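Local coordinates for Tle cognate immunity protein 4 C-terminal domain-containing protein (Pseudomonas aeruginosa PAO1, PDB 4R1D), which binds the type VI secretion lipase effector Tle4 as its cognate immunity protein, Tli4, and so protects the producing cell from its own toxin, at the interface of chains B and A. Coordinates in Å, arbitrary orientation; residue numbers count along the deposited sequence, not the author numbering. Chains: chain A, Uncharacterized protein; chain B, Uncharacterized protein.

Contact 1: the interface of chains B and A. Residues chain B 64, 67, 69, 97, 104-105; chain A 29, 163, 179, 181.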
# COMPACT_ATOMS: atom_id res chain seq x y z
N ASN B 64 -3.38 -7.76 -7.47
CA ASN B 64 -3.35 -9.01 -6.71
C ASN B 64 -2.24 -9.90 -7.27
O ASN B 64 -2.13 -10.07 -8.48
CB ASN B 64 -4.72 -9.70 -6.76
CG ASN B 64 -4.75 -11.03 -6.00
OD1 ASN B 64 -4.29 -12.05 -6.52
ND2 ASN B 64 -5.32 -11.03 -4.78
N ASP B 67 -3.86 -13.20 -9.03
CA ASP B 67 -4.83 -13.09 -10.13
C ASP B 67 -4.56 -11.93 -11.07
O ASP B 67 -5.16 -11.85 -12.15
CB ASP B 67 -6.29 -13.11 -9.63
CG ASP B 67 -6.66 -11.92 -8.76
OD1 ASP B 67 -6.49 -10.77 -9.20
OD2 ASP B 67 -7.17 -12.13 -7.63
N SER B 69 -5.35 -8.82 -11.05
CA SER B 69 -6.33 -7.75 -11.22
C SER B 69 -5.92 -6.55 -10.38
O SER B 69 -5.19 -6.69 -9.39
CB SER B 69 -7.75 -8.21 -10.87
OG SER B 69 -8.70 -7.24 -11.30
N ARG B 97 -15.61 -1.97 -3.99
CA ARG B 97 -15.10 -2.99 -3.07
C ARG B 97 -15.72 -2.81 -1.69
O ARG B 97 -15.52 -1.76 -1.07
CB ARG B 97 -13.58 -2.87 -2.93
CG ARG B 97 -12.81 -2.85 -4.25
CD ARG B 97 -12.76 -4.22 -4.87
NE ARG B 97 -11.82 -4.28 -5.99
CZ ARG B 97 -11.75 -5.29 -6.85
NH1 ARG B 97 -12.57 -6.33 -6.71
NH2 ARG B 97 -10.86 -5.28 -7.84
N GLU B 104 -9.34 -8.02 2.47
CA GLU B 104 -8.73 -9.16 1.81
C GLU B 104 -7.78 -8.76 0.70
O GLU B 104 -6.73 -9.38 0.52
CB GLU B 104 -9.80 -10.07 1.22
CG GLU B 104 -10.69 -10.67 2.24
CD GLU B 104 -11.97 -11.27 1.65
OE1 GLU B 104 -12.30 -11.02 0.45
OE2 GLU B 104 -12.65 -11.98 2.41
N LEU B 105 -8.16 -7.76 -0.08
CA LEU B 105 -7.38 -7.44 -1.27
C LEU B 105 -6.18 -6.52 -0.99
O LEU B 105 -5.21 -6.53 -1.73
CB LEU B 105 -8.28 -6.82 -2.33
CG LEU B 105 -9.39 -7.76 -2.80
CD1 LEU B 105 -10.41 -7.02 -3.64
CD2 LEU B 105 -8.78 -8.94 -3.59
N TYR A 29 -7.26 -19.13 -1.26
CA TYR A 29 -6.85 -18.71 0.07
C TYR A 29 -7.65 -19.48 1.12
O TYR A 29 -8.88 -19.56 1.03
CB TYR A 29 -7.07 -17.19 0.24
CG TYR A 29 -6.52 -16.38 -0.91
CD1 TYR A 29 -7.27 -16.20 -2.07
CD2 TYR A 29 -5.27 -15.79 -0.84
CE1 TYR A 29 -6.78 -15.47 -3.14
CE2 TYR A 29 -4.76 -15.04 -1.92
CZ TYR A 29 -5.52 -14.89 -3.05
OH TYR A 29 -5.05 -14.16 -4.12
N ARG A 163 -11.57 -18.71 0.08
CA ARG A 163 -11.72 -17.60 -0.83
C ARG A 163 -10.93 -17.89 -2.08
O ARG A 163 -9.90 -18.58 -2.03
CB ARG A 163 -11.21 -16.30 -0.16
CG ARG A 163 -11.01 -15.11 -1.12
CD ARG A 163 -10.85 -13.80 -0.35
NE ARG A 163 -9.63 -13.74 0.48
CZ ARG A 163 -8.47 -13.26 0.05
NH1 ARG A 163 -8.34 -12.82 -1.21
NH2 ARG A 163 -7.43 -13.21 0.87
N GLU A 179 -12.83 -10.25 -13.55
CA GLU A 179 -12.46 -10.94 -12.32
C GLU A 179 -13.66 -11.55 -11.60
O GLU A 179 -14.77 -11.00 -11.63
CB GLU A 179 -11.65 -10.05 -11.37
CG GLU A 179 -12.25 -8.71 -11.08
CD GLU A 179 -11.84 -8.19 -9.70
OE1 GLU A 179 -10.70 -7.68 -9.54
OE2 GLU A 179 -12.67 -8.31 -8.78
N ARG A 181 -14.57 -13.54 -7.86
CA ARG A 181 -14.09 -13.81 -6.50
C ARG A 181 -15.21 -14.38 -5.65
O ARG A 181 -16.37 -14.02 -5.83
CB ARG A 181 -13.62 -12.50 -5.83
CG ARG A 181 -12.52 -11.77 -6.56
CD ARG A 181 -12.03 -10.52 -5.84
NE ARG A 181 -11.09 -9.86 -6.73
CZ ARG A 181 -9.82 -10.23 -6.88
NH1 ARG A 181 -9.33 -11.21 -6.13
NH2 ARG A 181 -9.05 -9.60 -7.76
O HOH W 1 -6.53 -14.36 -6.27
O HOH W 2 -6.00 -11.26 -1.84
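Strands 162-169 and 176-183 of the immunity protein Tli4 present a polar patch to the lipase Tle4, where B:Arg97, A:Glu179, A:Arg181 and B:Asp67 alternate in charge, with B:Ser69 adding a hydroxyl. B:Arg97 and A:Glu179 point at each other tip to tip, and the guanidinium grips the carboxylate end-on. NH1 of B:Arg97 lies 2.9 Å from OE2 of A:Glu179 in a nearly straight bond (168° at H), while its NH2 reaches OE1 from above the carboxylate plane. The hydroxyl OG of B:Ser69 donates to the anti lone pair of OE1 of A:Glu179, 2.7 Å away. Within Tli4, A:Arg181 holds the same carboxylate side-on through NE and NH2, so that OE2 is met by the two arginines from opposite faces. This crowd of donors would be expected to favour the ionised carboxylate. The extended A:Arg181 then turns NH1 to OD2 of B:Asp67 (2.8 Å), crossing that side chain at about a right angle, with B:Leu105 CD2 against one guanidinium face. B:Asp67 is itself positioned by the backbone N of B:Ser69, bound to its OD1. Farther along, the guanidinium of A:Arg163 is sandwiched between CB of B:Glu104 and the ring of A:Tyr29. A:Tyr29 OH takes a bond from ND2 of B:Asn64 (3.2 Å), lying in the amide plane, and touches a water 2.7 Å from OD2 of B:Asp67.

Contact 2: the interface of chains B and A. Residues chain B 88, 91-92, 96; chain A 177, 239-242, 260-262.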
# COMPACT_ATOMS: atom_id res chain seq x y z
N ILE B 88 -12.93 6.32 -13.11
CA ILE B 88 -13.13 4.90 -13.40
C ILE B 88 -12.13 4.07 -12.59
O ILE B 88 -12.49 3.05 -11.99
CB ILE B 88 -13.04 4.58 -14.91
CG1 ILE B 88 -14.28 5.13 -15.62
CG2 ILE B 88 -12.91 3.08 -15.17
CD1 ILE B 88 -14.30 4.88 -17.10
N LEU B 91 -13.31 3.88 -9.09
CA LEU B 91 -14.51 3.05 -8.97
C LEU B 91 -14.10 1.57 -8.93
O LEU B 91 -14.52 0.81 -8.04
CB LEU B 91 -15.46 3.34 -10.13
CG LEU B 91 -16.66 2.41 -10.26
CD1 LEU B 91 -17.54 2.49 -9.02
CD2 LEU B 91 -17.46 2.77 -11.52
N TRP B 92 -13.28 1.16 -9.89
CA TRP B 92 -12.89 -0.23 -10.06
C TRP B 92 -12.01 -0.77 -8.95
O TRP B 92 -12.12 -1.93 -8.56
CB TRP B 92 -12.14 -0.38 -11.38
CG TRP B 92 -11.60 -1.74 -11.65
CD1 TRP B 92 -10.28 -2.08 -11.71
CD2 TRP B 92 -12.34 -2.94 -11.90
NE1 TRP B 92 -10.16 -3.42 -12.00
CE2 TRP B 92 -11.41 -3.97 -12.11
CE3 TRP B 92 -13.71 -3.24 -11.96
CZ2 TRP B 92 -11.78 -5.29 -12.39
CZ3 TRP B 92 -14.08 -4.55 -12.23
CH2 TRP B 92 -13.13 -5.55 -12.44
N TRP B 96 -16.28 0.20 -5.47
CA TRP B 96 -17.19 -0.95 -5.52
C TRP B 96 -16.77 -2.11 -4.62
O TRP B 96 -17.49 -3.11 -4.52
CB TRP B 96 -17.40 -1.46 -6.96
CG TRP B 96 -16.41 -2.49 -7.47
CD1 TRP B 96 -15.09 -2.29 -7.77
CD2 TRP B 96 -16.68 -3.87 -7.80
NE1 TRP B 96 -14.52 -3.45 -8.24
CE2 TRP B 96 -15.47 -4.43 -8.27
CE3 TRP B 96 -17.82 -4.68 -7.74
CZ2 TRP B 96 -15.38 -5.77 -8.68
CZ3 TRP B 96 -17.72 -6.01 -8.15
CH2 TRP B 96 -16.51 -6.54 -8.61
N ARG A 177 -10.35 -6.60 -18.54
CA ARG A 177 -10.06 -7.64 -17.57
C ARG A 177 -11.34 -8.02 -16.85
O ARG A 177 -12.12 -7.16 -16.44
CB ARG A 177 -9.00 -7.18 -16.56
CG ARG A 177 -8.42 -8.33 -15.72
CD ARG A 177 -7.56 -7.83 -14.53
NE ARG A 177 -6.52 -6.89 -14.95
CZ ARG A 177 -5.40 -7.25 -15.58
NH1 ARG A 177 -5.18 -8.53 -15.85
NH2 ARG A 177 -4.52 -6.32 -15.94
N TYR A 239 -15.02 1.03 -19.36
CA TYR A 239 -16.15 0.30 -18.85
C TYR A 239 -15.88 -0.10 -17.41
O TYR A 239 -14.74 -0.37 -17.05
CB TYR A 239 -16.35 -0.99 -19.65
CG TYR A 239 -16.78 -0.78 -21.08
CD1 TYR A 239 -18.11 -0.58 -21.40
CD2 TYR A 239 -15.85 -0.79 -22.11
CE1 TYR A 239 -18.51 -0.39 -22.71
CE2 TYR A 239 -16.24 -0.60 -23.43
CZ TYR A 239 -17.58 -0.40 -23.72
OH TYR A 239 -17.99 -0.22 -25.03
N THR A 240 -16.93 -0.16 -16.61
CA THR A 240 -16.83 -0.83 -15.31
C THR A 240 -18.15 -1.52 -15.01
O THR A 240 -19.17 -0.86 -14.79
CB THR A 240 -16.44 0.14 -14.19
OG1 THR A 240 -15.18 0.75 -14.50
CG2 THR A 240 -16.30 -0.61 -12.88
N PHE A 241 -18.13 -2.85 -15.07
CA PHE A 241 -19.30 -3.68 -14.86
C PHE A 241 -19.10 -4.41 -13.54
O PHE A 241 -18.05 -5.02 -13.32
CB PHE A 241 -19.46 -4.72 -15.98
CG PHE A 241 -19.74 -4.14 -17.33
CD1 PHE A 241 -19.90 -2.77 -17.50
CD2 PHE A 241 -19.84 -4.97 -18.44
CE1 PHE A 241 -20.15 -2.23 -18.76
CE2 PHE A 241 -20.09 -4.44 -19.70
CZ PHE A 241 -20.25 -3.08 -19.86
N MET A 242 -20.10 -4.32 -12.66
CA MET A 242 -19.99 -4.81 -11.28
C MET A 242 -21.19 -5.69 -10.93
O MET A 242 -22.32 -5.32 -11.20
CB MET A 242 -19.95 -3.61 -10.33
CG MET A 242 -18.80 -2.66 -10.64
SD MET A 242 -18.97 -1.03 -9.88
CE MET A 242 -20.01 -0.20 -11.09
N GLY A 260 -16.65 -8.87 -12.05
CA GLY A 260 -16.42 -7.51 -12.52
C GLY A 260 -15.71 -7.53 -13.85
O GLY A 260 -14.92 -8.43 -14.12
N LEU A 261 -16.02 -6.56 -14.70
CA LEU A 261 -15.33 -6.41 -15.96
C LEU A 261 -14.97 -4.95 -16.12
O LEU A 261 -15.83 -4.08 -16.05
CB LEU A 261 -16.23 -6.87 -17.12
CG LEU A 261 -15.62 -6.77 -18.52
CD1 LEU A 261 -14.59 -7.85 -18.69
CD2 LEU A 261 -16.72 -6.91 -19.58
N ALA A 262 -13.69 -4.68 -16.32
CA ALA A 262 -13.23 -3.30 -16.45
C ALA A 262 -12.42 -3.10 -17.73
O ALA A 262 -11.70 -4.00 -18.17
CB ALA A 262 -12.41 -2.91 -15.27
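Helix 84-95 of Tle4, with B:Trp96 just beyond its end, packs on strands 236-245 and 256-263 of Tli4, and the contact is apolar. At its centre B:Trp92 lays one face of its indole on A:Ala262. The methyl CB of A:Ala262 stands over the ring system, 3.4 Å from the centroid of the six-membered ring of B:Trp92, in a CH-pi contact. With CG anti to the backbone N (chi1 176°), the indole reaches away from the helix, and its far rim meets the backbone of A:Gly260, where CH2 of B:Trp92 is 3.5 Å from the carbonyl carbon C. CA of A:Gly260 lies at the edge of the indole, in its plane. One turn of helix supplies B:Ile88 and B:Leu91, which slide past A:Thr240 in the opposite direction; CD2 of B:Leu91 touches the methyl CG2 of A:Thr240 at 3.8 Å. The hydroxyl OG1 of A:Thr240 lies beside CG2 of B:Ile88, and OG1 donates a hydrogen bond to the carbonyl O of A:Tyr239 within Tli4. B:Trp96 runs alongside A:Met242 in the opposite sense, its indole face covered off-centre by CG of the methionine. The thioether sulphur SD of A:Met242 sits 3.3 Å from CB of B:Trp96.

Contact 3: the interface of chains B and A. Residues chain B 397-399, 402-403, 406; chain A 92, 113-115.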
# COMPACT_ATOMS: atom_id res chain seq x y z
N ARG B 397 -7.02 -19.13 13.11
CA ARG B 397 -5.71 -19.68 13.44
C ARG B 397 -4.90 -18.68 14.25
O ARG B 397 -3.97 -19.06 14.96
CB ARG B 397 -4.93 -20.04 12.17
CG ARG B 397 -5.60 -21.10 11.32
CD ARG B 397 -4.57 -21.79 10.44
NE ARG B 397 -3.92 -20.88 9.50
CZ ARG B 397 -2.80 -21.18 8.85
NH1 ARG B 397 -2.19 -22.34 9.08
NH2 ARG B 397 -2.26 -20.30 8.01
N VAL B 398 -5.24 -17.41 14.12
CA VAL B 398 -4.49 -16.36 14.79
C VAL B 398 -5.49 -15.36 15.37
O VAL B 398 -6.45 -14.97 14.70
CB VAL B 398 -3.49 -15.67 13.84
CG1 VAL B 398 -4.22 -15.09 12.62
CG2 VAL B 398 -2.70 -14.58 14.56
N GLY B 399 -5.26 -14.95 16.61
CA GLY B 399 -6.10 -13.97 17.26
C GLY B 399 -5.80 -12.60 16.70
O GLY B 399 -4.64 -12.25 16.53
N ASP B 402 -3.65 -10.50 18.93
CA ASP B 402 -2.31 -11.10 18.98
C ASP B 402 -1.51 -10.58 17.80
O ASP B 402 -0.37 -10.15 17.95
CB ASP B 402 -2.37 -12.63 18.85
CG ASP B 402 -2.74 -13.32 20.15
OD1 ASP B 402 -2.63 -12.71 21.24
OD2 ASP B 402 -3.12 -14.52 20.07
N ASN B 403 -2.10 -10.68 16.61
CA ASN B 403 -1.43 -10.23 15.39
C ASN B 403 -1.10 -8.75 15.46
O ASN B 403 0.02 -8.34 15.16
CB ASN B 403 -2.32 -10.51 14.18
CG ASN B 403 -1.54 -10.47 12.89
OD1 ASN B 403 -0.76 -11.38 12.62
ND2 ASN B 403 -1.73 -9.41 12.10
N ASP B 406 1.75 -7.89 18.00
CA ASP B 406 3.05 -8.28 17.45
C ASP B 406 3.49 -7.31 16.35
O ASP B 406 4.68 -7.01 16.23
CB ASP B 406 3.02 -9.73 16.93
CG ASP B 406 3.42 -10.74 18.00
OD1 ASP B 406 3.82 -10.29 19.08
OD2 ASP B 406 3.37 -11.97 17.74
N THR A 92 2.69 -14.58 18.14
CA THR A 92 2.39 -15.25 16.89
C THR A 92 3.60 -15.93 16.28
O THR A 92 4.73 -15.42 16.36
CB THR A 92 1.78 -14.30 15.82
OG1 THR A 92 2.72 -13.27 15.49
CG2 THR A 92 0.48 -13.67 16.34
N LYS A 113 0.36 -16.82 9.60
CA LYS A 113 0.61 -16.67 11.03
C LYS A 113 -0.38 -17.45 11.87
O LYS A 113 -1.55 -17.60 11.51
CB LYS A 113 0.60 -15.18 11.40
CG LYS A 113 1.75 -14.42 10.81
CD LYS A 113 1.80 -12.99 11.28
CE LYS A 113 1.04 -12.08 10.34
NZ LYS A 113 1.31 -10.66 10.64
N VAL A 114 0.11 -17.95 13.01
CA VAL A 114 -0.70 -18.73 13.93
C VAL A 114 -0.43 -18.21 15.35
O VAL A 114 0.70 -17.88 15.69
CB VAL A 114 -0.32 -20.22 13.83
CG1 VAL A 114 -0.82 -21.00 15.04
CG2 VAL A 114 -0.85 -20.81 12.52
N SER A 115 -1.47 -18.12 16.17
CA SER A 115 -1.27 -17.65 17.54
C SER A 115 -0.58 -18.72 18.38
O SER A 115 -0.88 -19.91 18.27
CB SER A 115 -2.58 -17.22 18.19
OG SER A 115 -2.90 -15.88 17.84
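B:Asp406 and A:Thr92 slide past each other in opposite directions, the carboxylate lying beside the hydroxyl and the start of strand 92-100. OD2 of B:Asp406 accepts two bonds from A:Thr92: OG1 of A:Thr92, 2.7 Å from OD2 of B:Asp406, donates to the anti lone pair of that oxygen, and the backbone N comes in nearly along the C-O axis. One turn earlier in helix 400-421, B:Asp402 offers OD2 to the hydroxyl OG of A:Ser115 at 2.6 Å, again through the anti lone pair. OG of A:Ser115 stands anti to its own carbonyl carbon (chi1 -84°), which lets it also accept a hydrogen bond from the backbone N of B:Gly399 at 2.8 Å; the serine hydroxyl thus donates to the helix and accepts from the loop before it. The backbone N of A:Ser115 binds the carbonyl O of B:Arg397 at 2.9 Å. Between these polar points B:Val398 crosses A:Thr92 obliquely, CG2 lying 3.8 Å from the methyl CG2 of A:Thr92. The chain of A:Lys113, bent at chi3 (-92°), crosses B:Asn403 at about a right angle and makes a weak bond through NZ to its amide OD1. The site fastens the ends of two Tli4 strands to a loop and helix of Tle4, and so contributes to holding the immunity protein on the lipase.

Contact 4: the interface of chains B and A. Residues chain B 397; chain A 31, 33, 95, 110-113, 122, 125.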
# COMPACT_ATOMS: atom_id res chain seq x y z
N ARG B 397 -7.02 -19.13 13.11
CA ARG B 397 -5.71 -19.68 13.44
C ARG B 397 -4.90 -18.68 14.25
O ARG B 397 -3.97 -19.06 14.96
CB ARG B 397 -4.93 -20.04 12.17
CG ARG B 397 -5.60 -21.10 11.32
CD ARG B 397 -4.57 -21.79 10.44
NE ARG B 397 -3.92 -20.88 9.50
CZ ARG B 397 -2.80 -21.18 8.85
NH1 ARG B 397 -2.19 -22.34 9.08
NH2 ARG B 397 -2.26 -20.30 8.01
N TRP A 31 -8.28 -19.81 5.29
CA TRP A 31 -8.14 -19.06 6.53
C TRP A 31 -7.32 -17.80 6.26
O TRP A 31 -6.54 -17.36 7.09
CB TRP A 31 -7.53 -19.93 7.63
CG TRP A 31 -8.41 -21.12 7.95
CD1 TRP A 31 -8.23 -22.41 7.53
CD2 TRP A 31 -9.60 -21.12 8.74
NE1 TRP A 31 -9.25 -23.21 7.99
CE2 TRP A 31 -10.10 -22.44 8.74
CE3 TRP A 31 -10.31 -20.13 9.43
CZ2 TRP A 31 -11.27 -22.80 9.42
CZ3 TRP A 31 -11.46 -20.49 10.11
CH2 TRP A 31 -11.93 -21.81 10.10
N ASP A 33 -4.93 -17.11 4.11
CA ASP A 33 -3.58 -17.23 3.58
C ASP A 33 -3.56 -18.03 2.27
O ASP A 33 -4.28 -19.01 2.14
CB ASP A 33 -2.68 -17.92 4.62
CG ASP A 33 -2.54 -17.10 5.89
OD1 ASP A 33 -2.36 -15.86 5.78
OD2 ASP A 33 -2.63 -17.67 6.99
N LEU A 95 3.65 -20.32 10.51
CA LEU A 95 3.56 -21.74 10.21
C LEU A 95 3.56 -21.92 8.70
O LEU A 95 2.61 -21.53 8.02
CB LEU A 95 2.30 -22.34 10.82
CG LEU A 95 2.04 -23.81 10.49
CD1 LEU A 95 3.22 -24.67 10.92
CD2 LEU A 95 0.74 -24.29 11.13
N TRP A 110 1.34 -23.53 1.97
CA TRP A 110 0.28 -22.77 2.61
C TRP A 110 0.84 -22.18 3.89
O TRP A 110 0.95 -22.86 4.92
CB TRP A 110 -0.92 -23.67 2.89
CG TRP A 110 -2.05 -22.94 3.59
CD1 TRP A 110 -2.60 -21.74 3.23
CD2 TRP A 110 -2.75 -23.38 4.76
NE1 TRP A 110 -3.61 -21.40 4.11
CE2 TRP A 110 -3.72 -22.39 5.06
CE3 TRP A 110 -2.66 -24.51 5.58
CZ2 TRP A 110 -4.59 -22.50 6.14
CZ3 TRP A 110 -3.53 -24.61 6.66
CH2 TRP A 110 -4.48 -23.62 6.93
N LYS A 111 1.24 -20.91 3.82
CA LYS A 111 1.98 -20.31 4.92
C LYS A 111 1.23 -19.13 5.51
O LYS A 111 0.70 -18.29 4.79
CB LYS A 111 3.36 -19.84 4.43
CG LYS A 111 4.20 -19.12 5.49
CD LYS A 111 5.52 -18.63 4.92
CE LYS A 111 5.31 -17.60 3.83
NZ LYS A 111 6.59 -17.02 3.34
N GLY A 112 1.19 -19.07 6.84
CA GLY A 112 0.54 -17.94 7.47
C GLY A 112 0.82 -17.89 8.95
O GLY A 112 1.44 -18.79 9.51
N LYS A 113 0.36 -16.82 9.60
CA LYS A 113 0.61 -16.67 11.03
C LYS A 113 -0.38 -17.45 11.87
O LYS A 113 -1.55 -17.60 11.51
CB LYS A 113 0.60 -15.18 11.40
CG LYS A 113 1.75 -14.42 10.81
CD LYS A 113 1.80 -12.99 11.28
CE LYS A 113 1.04 -12.08 10.34
NZ LYS A 113 1.31 -10.66 10.64
N ALA A 122 -4.29 -24.95 15.10
CA ALA A 122 -3.65 -24.82 13.79
C ALA A 122 -3.17 -26.18 13.29
O ALA A 122 -3.34 -26.54 12.12
CB ALA A 122 -2.49 -23.84 13.85
N ILE A 125 -5.97 -28.30 11.92
CA ILE A 125 -6.40 -27.81 10.61
C ILE A 125 -5.50 -28.35 9.49
O ILE A 125 -5.99 -28.80 8.46
CB ILE A 125 -6.47 -26.27 10.56
CG1 ILE A 125 -7.65 -25.76 11.39
CG2 ILE A 125 -6.61 -25.79 9.13
CD1 ILE A 125 -7.66 -24.25 11.58
O HOH W 3 -3.15 -24.95 9.92
O HOH W 4 0.02 -22.51 7.51
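Stacking, charge, water and apolar packing all act on B:Arg397, whose side chain enters a pocket of Tli4 lined by A:Trp110, A:Asp33, A:Leu95, A:Ala122 and A:Ile125. In the stack, the guanidinium lies almost parallel to the indole of A:Trp110, the planes 13° apart, with CZ of B:Arg397 3.5 Å from CZ2 of the tryptophan. NH1 of B:Arg397 stands over the six-membered ring, 3.7 Å from the centroid in A:Trp110, as a cation-pi contact. The salt bridge comes from the guanidinium rim: NH2 of B:Arg397 donates to OD2 of A:Asp33 at 2.8 Å. That oxygen lies in the guanidinium plane and is met on its anti side, the carboxylate being turned steeply against the guanidinium (63°); CA of A:Gly112 borders the same NH2. Apolar packing guides the aliphatic stem, which bends at chi3 (-63°) to bring the head flat over the indole; its CG rests 3.8 Å from CD1 of A:Ile125. Two waters also bond NH1. One links it to the carbonyl O of A:Ala122 on helix 119-132. The other, 2.7 Å from NH1 of B:Arg397, also bonds the carbonyl oxygens of A:Leu95 and A:Trp110, each 2.8 Å from the water.

Contacts 3 and 4 form one continuous area, their centres about 9 Å apart, sharing B:Arg397 and A:Lys113: the arginine gives its backbone to contact 3 and its side chain to contact 4, both involving strand 107-115. Contact 1 lies about 22 Å from contact 3 and 14 Å from contact 2; strand 176-183 runs from contact 1 to the margin of contact 2. Contacts 2 and 3 are about 35 Å apart, and their Tli4 residues belong to the C-terminal and N-terminal domain sequence regions respectively. Tli4 therefore grasps Tle4 with both regions, joining a charged centre to an apolar patch and an arginine pocket, consistent with a specific toxin-immunity complex.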